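Local coordinates for DNA topoisomerase I-like protein (Leishmania donovani, PDB 2B9S) that forms the small subunit of a heterodimeric type IB DNA topoisomerase and supplies the tyrosine that attacks the DNA backbone during strand cleavage and religation, at the interface of chains B and A. Numbering follows the deposited sequence. Chains: chain A, DNA topoisomerase I-like protein; chain B, topoisomerase I-like protein.

Contact 1: the interface of chains B and A. Residues chain B 394-395, 398, 416; chain A 23, 27-28, 31, 42.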
ATOM      1  N   LEU B 394      17.176 -14.048   3.157  1.00 40.85           N
ATOM      2  CA  LEU B 394      17.690 -14.394   1.832  1.00 42.71           C
ATOM      3  C   LEU B 394      19.217 -14.568   1.868  1.00 43.55           C
ATOM      4  O   LEU B 394      19.760 -15.508   1.282  1.00 42.20           O
ATOM      5  CB  LEU B 394      17.271 -13.361   0.773  1.00 41.94           C
ATOM      6  CG  LEU B 394      17.393 -13.808  -0.691  1.00 42.78           C
ATOM      7  CD1 LEU B 394      16.315 -14.807  -1.038  1.00 42.32           C
ATOM      8  CD2 LEU B 394      17.348 -12.643  -1.672  1.00 41.85           C
ATOM      9  N   ASP B 395      19.882 -13.651   2.563  1.00 45.40           N
ATOM     10  CA  ASP B 395      21.321 -13.684   2.762  1.00 47.98           C
ATOM     11  C   ASP B 395      21.732 -15.038   3.347  1.00 49.03           C
ATOM     12  O   ASP B 395      22.483 -15.787   2.713  1.00 47.31           O
ATOM     13  CB  ASP B 395      21.731 -12.532   3.690  1.00 50.07           C
ATOM     14  CG  ASP B 395      23.198 -12.147   3.552  1.00 52.27           C
ATOM     15  OD1 ASP B 395      23.681 -12.019   2.401  1.00 53.89           O
ATOM     16  OD2 ASP B 395      23.866 -11.937   4.599  1.00 52.60           O
ATOM     17  N   PHE B 398      21.295 -18.111   0.974  1.00 50.21           N
ATOM     18  CA  PHE B 398      22.344 -18.140  -0.052  1.00 51.63           C
ATOM     19  C   PHE B 398      23.670 -18.629   0.552  1.00 53.61           C
ATOM     20  O   PHE B 398      24.397 -19.407  -0.068  1.00 53.96           O
ATOM     21  CB  PHE B 398      22.562 -16.755  -0.692  1.00 48.61           C
ATOM     22  CG  PHE B 398      21.467 -16.313  -1.641  1.00 48.06           C
ATOM     23  CD1 PHE B 398      21.350 -14.964  -1.996  1.00 47.18           C
ATOM     24  CD2 PHE B 398      20.563 -17.220  -2.189  1.00 48.01           C
ATOM     25  CE1 PHE B 398      20.357 -14.531  -2.884  1.00 45.26           C
ATOM     26  CE2 PHE B 398      19.554 -16.786  -3.080  1.00 46.91           C
ATOM     27  CZ  PHE B 398      19.461 -15.441  -3.422  1.00 45.90           C
ATOM     28  N   PHE B 416      16.116 -20.092  -6.543  1.00 44.45           N
ATOM     29  CA  PHE B 416      15.782 -18.731  -6.166  1.00 44.60           C
ATOM     30  C   PHE B 416      14.314 -18.612  -5.720  1.00 44.14           C
ATOM     31  O   PHE B 416      14.035 -18.103  -4.634  1.00 44.88           O
ATOM     32  CB  PHE B 416      16.069 -17.759  -7.309  1.00 44.59           C
ATOM     33  CG  PHE B 416      15.834 -16.338  -6.937  1.00 44.33           C
ATOM     34  CD1 PHE B 416      14.597 -15.746  -7.168  1.00 44.48           C
ATOM     35  CD2 PHE B 416      16.832 -15.603  -6.317  1.00 44.36           C
ATOM     36  CE1 PHE B 416      14.367 -14.439  -6.802  1.00 44.83           C
ATOM     37  CE2 PHE B 416      16.611 -14.288  -5.943  1.00 44.32           C
ATOM     38  CZ  PHE B 416      15.378 -13.704  -6.187  1.00 44.46           C
TER
ATOM     39  N   ILE A  23      13.388  -6.984   0.291  1.00 28.33           N
ATOM     40  CA  ILE A  23      14.732  -7.553   0.144  1.00 28.11           C
ATOM     41  C   ILE A  23      15.691  -6.500  -0.459  1.00 28.73           C
ATOM     42  O   ILE A  23      15.358  -5.853  -1.450  1.00 26.65           O
ATOM     43  CB  ILE A  23      14.709  -8.776  -0.774  1.00 29.35           C
ATOM     44  CG1 ILE A  23      13.718  -9.826  -0.267  1.00 28.56           C
ATOM     45  CG2 ILE A  23      16.112  -9.360  -0.917  1.00 30.13           C
ATOM     46  CD1 ILE A  23      13.283 -10.804  -1.350  1.00 27.82           C
ATOM     47  N   ILE A  27      21.379  -7.826  -2.678  1.00 37.10           N
ATOM     48  CA  ILE A  27      21.506  -9.251  -2.333  1.00 37.91           C
ATOM     49  C   ILE A  27      21.192 -10.109  -3.568  1.00 39.48           C
ATOM     50  O   ILE A  27      21.957 -11.002  -3.924  1.00 40.78           O
ATOM     51  CB  ILE A  27      20.599  -9.661  -1.133  1.00 38.18           C
ATOM     52  CG1 ILE A  27      20.914  -8.823   0.115  1.00 37.42           C
ATOM     53  CG2 ILE A  27      20.709 -11.170  -0.846  1.00 37.16           C
ATOM     54  CD1 ILE A  27      19.972  -9.082   1.279  1.00 37.38           C
ATOM     55  N   ILE A  28      20.074  -9.807  -4.227  1.00 40.73           N
ATOM     56  CA  ILE A  28      19.666 -10.474  -5.456  1.00 40.77           C
ATOM     57  C   ILE A  28      20.682 -10.280  -6.600  1.00 42.59           C
ATOM     58  O   ILE A  28      21.108 -11.254  -7.231  1.00 42.50           O
ATOM     59  CB  ILE A  28      18.244 -10.021  -5.868  1.00 39.92           C
ATOM     60  CG1 ILE A  28      17.223 -10.616  -4.896  1.00 39.86           C
ATOM     61  CG2 ILE A  28      17.910 -10.436  -7.292  1.00 37.21           C
ATOM     62  CD1 ILE A  28      15.863  -9.979  -4.962  1.00 40.75           C
ATOM     63  N   TRP A  31      24.152 -12.249  -6.084  1.00 47.93           N
ATOM     64  CA  TRP A  31      24.011 -13.677  -6.257  1.00 46.79           C
ATOM     65  C   TRP A  31      23.779 -14.014  -7.730  1.00 49.49           C
ATOM     66  O   TRP A  31      24.285 -15.024  -8.224  1.00 52.07           O
ATOM     67  CB  TRP A  31      22.901 -14.212  -5.338  1.00 40.92           C
ATOM     68  CG  TRP A  31      22.540 -15.655  -5.554  1.00 38.76           C
ATOM     69  CD1 TRP A  31      22.985 -16.738  -4.838  1.00 38.40           C
ATOM     70  CD2 TRP A  31      21.637 -16.173  -6.540  1.00 37.42           C
ATOM     71  NE1 TRP A  31      22.421 -17.896  -5.329  1.00 37.36           N
ATOM     72  CE2 TRP A  31      21.591 -17.577  -6.372  1.00 36.48           C
ATOM     73  CE3 TRP A  31      20.867 -15.586  -7.554  1.00 37.72           C
ATOM     74  CZ2 TRP A  31      20.806 -18.399  -7.171  1.00 37.93           C
ATOM     75  CZ3 TRP A  31      20.093 -16.410  -8.363  1.00 38.87           C
ATOM     76  CH2 TRP A  31      20.069 -17.804  -8.166  1.00 38.55           C
ATOM     77  N   ILE A  42      14.583 -12.451 -13.001  1.00 47.81           N
ATOM     78  CA  ILE A  42      14.230 -12.187 -11.600  1.00 45.55           C
ATOM     79  C   ILE A  42      13.533 -10.815 -11.456  1.00 45.05           C
ATOM     80  O   ILE A  42      12.454 -10.726 -10.860  1.00 46.01           O
ATOM     81  CB  ILE A  42      15.469 -12.295 -10.677  1.00 45.26           C
ATOM     82  CG1 ILE A  42      15.968 -13.748 -10.622  1.00 44.76           C
ATOM     83  CG2 ILE A  42      15.152 -11.791  -9.273  1.00 45.50           C
ATOM     84  CD1 ILE A  42      17.442 -13.887 -10.277  1.00 44.66           C
TER

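Contact 2: the interface of chains B and A. Residues chain B 233, 239, 242, 246; chain A 21, 25, 50-51, 53.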
ATOM      1  N   PRO B 233       9.007   5.162  -8.915  1.00 29.33           N
ATOM      2  CA  PRO B 233      10.092   4.511  -8.156  1.00 30.16           C
ATOM      3  C   PRO B 233      11.469   4.594  -8.842  1.00 32.51           C
ATOM      4  O   PRO B 233      12.494   4.524  -8.153  1.00 29.33           O
ATOM      5  CB  PRO B 233       9.622   3.054  -8.017  1.00 29.82           C
ATOM      6  CG  PRO B 233       8.166   3.044  -8.400  1.00 28.16           C
ATOM      7  CD  PRO B 233       7.924   4.228  -9.278  1.00 27.82           C
ATOM      8  N   GLY B 239      14.761   6.408  -5.088  1.00 30.02           N
ATOM      9  CA  GLY B 239      15.895   5.492  -5.065  1.00 27.60           C
ATOM     10  C   GLY B 239      16.739   5.710  -3.848  1.00 28.16           C
ATOM     11  O   GLY B 239      17.134   4.757  -3.186  1.00 29.04           O
ATOM     12  N   ASP B 242      15.021   4.825  -0.746  1.00 36.81           N
ATOM     13  CA  ASP B 242      15.013   3.367  -0.795  1.00 38.60           C
ATOM     14  C   ASP B 242      16.325   2.696  -0.346  1.00 39.54           C
ATOM     15  O   ASP B 242      16.307   1.633   0.276  1.00 39.02           O
ATOM     16  CB  ASP B 242      14.689   2.930  -2.210  1.00 40.48           C
ATOM     17  CG  ASP B 242      13.677   1.840  -2.255  1.00 42.63           C
ATOM     18  OD1 ASP B 242      13.045   1.558  -1.215  1.00 44.26           O
ATOM     19  OD2 ASP B 242      13.496   1.267  -3.347  1.00 45.56           O
ATOM     20  N   PHE B 246      17.337   0.471   3.260  1.00 29.91           N
ATOM     21  CA  PHE B 246      18.089  -0.779   3.368  1.00 31.84           C
ATOM     22  C   PHE B 246      19.363  -0.633   4.188  1.00 32.57           C
ATOM     23  O   PHE B 246      19.785  -1.578   4.853  1.00 34.02           O
ATOM     24  CB  PHE B 246      18.366  -1.382   2.002  1.00 29.74           C
ATOM     25  CG  PHE B 246      17.167  -2.000   1.382  1.00 28.92           C
ATOM     26  CD1 PHE B 246      16.616  -1.466   0.223  1.00 28.76           C
ATOM     27  CD2 PHE B 246      16.560  -3.108   1.965  1.00 28.61           C
ATOM     28  CE1 PHE B 246      15.501  -2.043  -0.360  1.00 27.21           C
ATOM     29  CE2 PHE B 246      15.424  -3.687   1.390  1.00 26.25           C
ATOM     30  CZ  PHE B 246      14.904  -3.151   0.227  1.00 29.15           C
TER
ATOM     31  N   ASN A  21       9.760  -4.573  -2.237  1.00 27.85           N
ATOM     32  CA  ASN A  21       9.753  -3.648  -1.081  1.00 26.44           C
ATOM     33  C   ASN A  21      10.711  -4.005   0.034  1.00 24.77           C
ATOM     34  O   ASN A  21      11.131  -3.112   0.770  1.00 25.12           O
ATOM     35  CB  ASN A  21       8.340  -3.531  -0.428  1.00 25.50           C
ATOM     36  CG  ASN A  21       7.230  -3.177  -1.423  1.00 25.04           C
ATOM     37  OD1 ASN A  21       7.064  -2.030  -1.794  1.00 24.70           O
ATOM     38  ND2 ASN A  21       6.456  -4.167  -1.824  1.00 25.19           N
ATOM     39  N   PRO A  25      17.944  -5.137  -2.877  1.00 32.92           N
ATOM     40  CA  PRO A  25      18.104  -5.657  -4.246  1.00 32.84           C
ATOM     41  C   PRO A  25      19.568  -6.021  -4.592  1.00 34.45           C
ATOM     42  O   PRO A  25      19.811  -6.781  -5.530  1.00 34.50           O
ATOM     43  CB  PRO A  25      17.589  -4.509  -5.122  1.00 32.67           C
ATOM     44  CG  PRO A  25      17.694  -3.310  -4.284  1.00 32.87           C
ATOM     45  CD  PRO A  25      17.540  -3.719  -2.864  1.00 32.12           C
ATOM     46  N   LYS A  50      13.834   0.541 -11.220  1.00 37.48           N
ATOM     47  CA  LYS A  50      13.640   0.945  -9.820  1.00 35.58           C
ATOM     48  C   LYS A  50      14.937   0.865  -9.012  1.00 34.70           C
ATOM     49  O   LYS A  50      15.157   1.649  -8.074  1.00 34.46           O
ATOM     50  CB  LYS A  50      12.585   0.062  -9.152  1.00 35.01           C
ATOM     51  CG  LYS A  50      12.368   0.384  -7.697  1.00 35.47           C
ATOM     52  CD  LYS A  50      11.319  -0.464  -7.046  1.00 36.24           C
ATOM     53  CE  LYS A  50      10.851   0.227  -5.787  1.00 36.35           C
ATOM     54  NZ  LYS A  50       9.924  -0.600  -4.974  1.00 38.74           N
ATOM     55  N   PHE A  51      15.792  -0.079  -9.389  1.00 32.82           N
ATOM     56  CA  PHE A  51      16.949  -0.450  -8.594  1.00 32.63           C
ATOM     57  C   PHE A  51      18.321  -0.238  -9.282  1.00 35.97           C
ATOM     58  O   PHE A  51      19.225  -1.067  -9.090  1.00 38.26           O
ATOM     59  CB  PHE A  51      16.817  -1.924  -8.208  1.00 29.96           C
ATOM     60  CG  PHE A  51      15.712  -2.224  -7.192  1.00 30.10           C
ATOM     61  CD1 PHE A  51      15.534  -1.433  -6.050  1.00 29.89           C
ATOM     62  CD2 PHE A  51      14.887  -3.326  -7.360  1.00 27.02           C
ATOM     63  CE1 PHE A  51      14.552  -1.738  -5.120  1.00 29.19           C
ATOM     64  CE2 PHE A  51      13.908  -3.629  -6.435  1.00 27.59           C
ATOM     65  CZ  PHE A  51      13.742  -2.840  -5.307  1.00 27.89           C
ATOM     66  N   TRP A  53      20.817   1.636  -8.760  1.00 35.74           N
ATOM     67  CA  TRP A  53      21.875   1.819  -7.784  1.00 34.07           C
ATOM     68  C   TRP A  53      22.350   0.486  -7.180  1.00 33.84           C
ATOM     69  O   TRP A  53      23.362   0.436  -6.475  1.00 33.08           O
ATOM     70  CB  TRP A  53      21.366   2.771  -6.686  1.00 34.05           C
ATOM     71  CG  TRP A  53      20.051   2.332  -6.003  1.00 33.64           C
ATOM     72  CD1 TRP A  53      18.764   2.692  -6.364  1.00 32.96           C
ATOM     73  CD2 TRP A  53      19.915   1.469  -4.855  1.00 32.72           C
ATOM     74  NE1 TRP A  53      17.851   2.109  -5.507  1.00 32.21           N
ATOM     75  CE2 TRP A  53      18.523   1.353  -4.577  1.00 33.40           C
ATOM     76  CE3 TRP A  53      20.827   0.782  -4.036  1.00 32.20           C
ATOM     77  CZ2 TRP A  53      18.021   0.574  -3.497  1.00 33.35           C
ATOM     78  CZ3 TRP A  53      20.326  -0.002  -2.965  1.00 33.64           C
ATOM     79  CH2 TRP A  53      18.927  -0.086  -2.708  1.00 33.38           C
TER
HETATM   80  O   HOH W   1      15.077   2.118  -5.367  1.00 26.15           O
HETATM   81  O   HOH W   2      15.272   4.516  -8.007  1.00 31.39           O

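Contact 1: the interface of chains B and A
B:Phe398, on helix 384-400, lies against the indole of A:Trp31, on helix 25-34, in the aromatic stack of this hydrophobic interface. The phenyl ring and the five-membered ring are 3.8 Å apart between centroids and tilted by 12°. A:Trp31 CD1 sits over the centre of the phenyl face, and B:Phe398 CE1 also reaches the methylene CB of A:Trp31 at 3.5 Å. Two broad, nearly parallel rings suit a junction between helices, since they hide much surface. The tryptophan's CG is anti to its own backbone N (chi1 173°), which carries the indole across to the large subunit.

B:Phe416, from helix 411-427, is a second aromatic ring. Its CD2 meets the six-membered part of the indole, 3.9 Å from A:Trp31 CZ3, and also abuts the edge of B:Phe398 within its own chain. A:Ile42 covers one face near the rim, its CG2 methyl 3.6 Å from B:Phe416 CZ, while A:Ile28 CG1 meets the edge in plane.

Purely aliphatic packing centres on B:Leu394. One methyl, CD2, touches A:Ile23 CG2 at 3.6 Å and A:Ile27 CG2 at 3.8 Å, with A:Ile28 CG1 also near. A:Ile23 and A:Ile27 offer their CG2 methyls, A:Ile28 its CG1 methylene; beta-branched aliphatic side chains suit such close apolar packing.

This apolar patch ties the small subunit to the catalytic-core chain and probably helps hold the segment bearing the nucleophilic tyrosine, the residue just before A:Ile23.

Contact 2: the interface of chains B and A
The start of helix 236-266 in chain B, with the loop residue B:Pro233 before it, meets the end of helix 45-50, A:Phe51 and the 3-10 helix 52-54 of chain A, while A:Asn21 and A:Pro25 come from helices 16-21 and 25-34. A:Asn21 belongs to the SKxxY motif of type IB topoisomerases and immediately precedes its nucleophilic tyrosine.

Two ordered waters link polar groups of the chains. Water 1 is 2.7 Å from the carboxylate oxygen OD2 of B:Asp242, 2.7 Å from the backbone O of A:Lys50, and receives the indole NE1-H of A:Trp53 at 2.8 Å in a nearly straight bond (167° at H). Water 2 joins the carbonyls B:Pro233 O and A:Lys50 O. B:Asp242 thus offers an acceptor to a water shared with the small subunit; its OD2 lies 4.3 Å from A:Lys50 NZ, where the opposite charges may still attract.

The extended chain of A:Lys50, whose CG is anti to the backbone N (chi1 178°), lays its methylenes along B:Pro233, A:Lys50 CE being 3.8 Å from B:Pro233 CB. A lysine's long stem can thus pack as well as carry charge. B:Gly239 brings its backbone close to the indole, its carbonyl O above one face of A:Trp53 toward the rim.

B:Phe246 closes the patch: its CE1 is 3.6 Å from A:Pro25 CD, and its CD1 reaches the edge of A:Trp53. A:Pro25 CG and A:Lys50 CG cover opposite faces of A:Phe51.

About 14 Å separates the C-alpha centres of contact 1 and contact 2. Helix 25-34 of the small subunit enters both, giving its first residue to contact 2 and its following residues, A:Ile27, A:Ile28 and A:Trp31, to contact 1. The large subunit, by contrast, uses different helices: 384-400 and 411-427 in contact 1, 236-266 in contact 2. A:Asn21 and A:Ile23, on either side of the catalytic tyrosine, fall in different contacts, so the two contacts flank it in sequence. Together, a hydrophobic patch and a water-mediated one could hold the small subunit in a defined position against the chain that supplies the vanadate pocket.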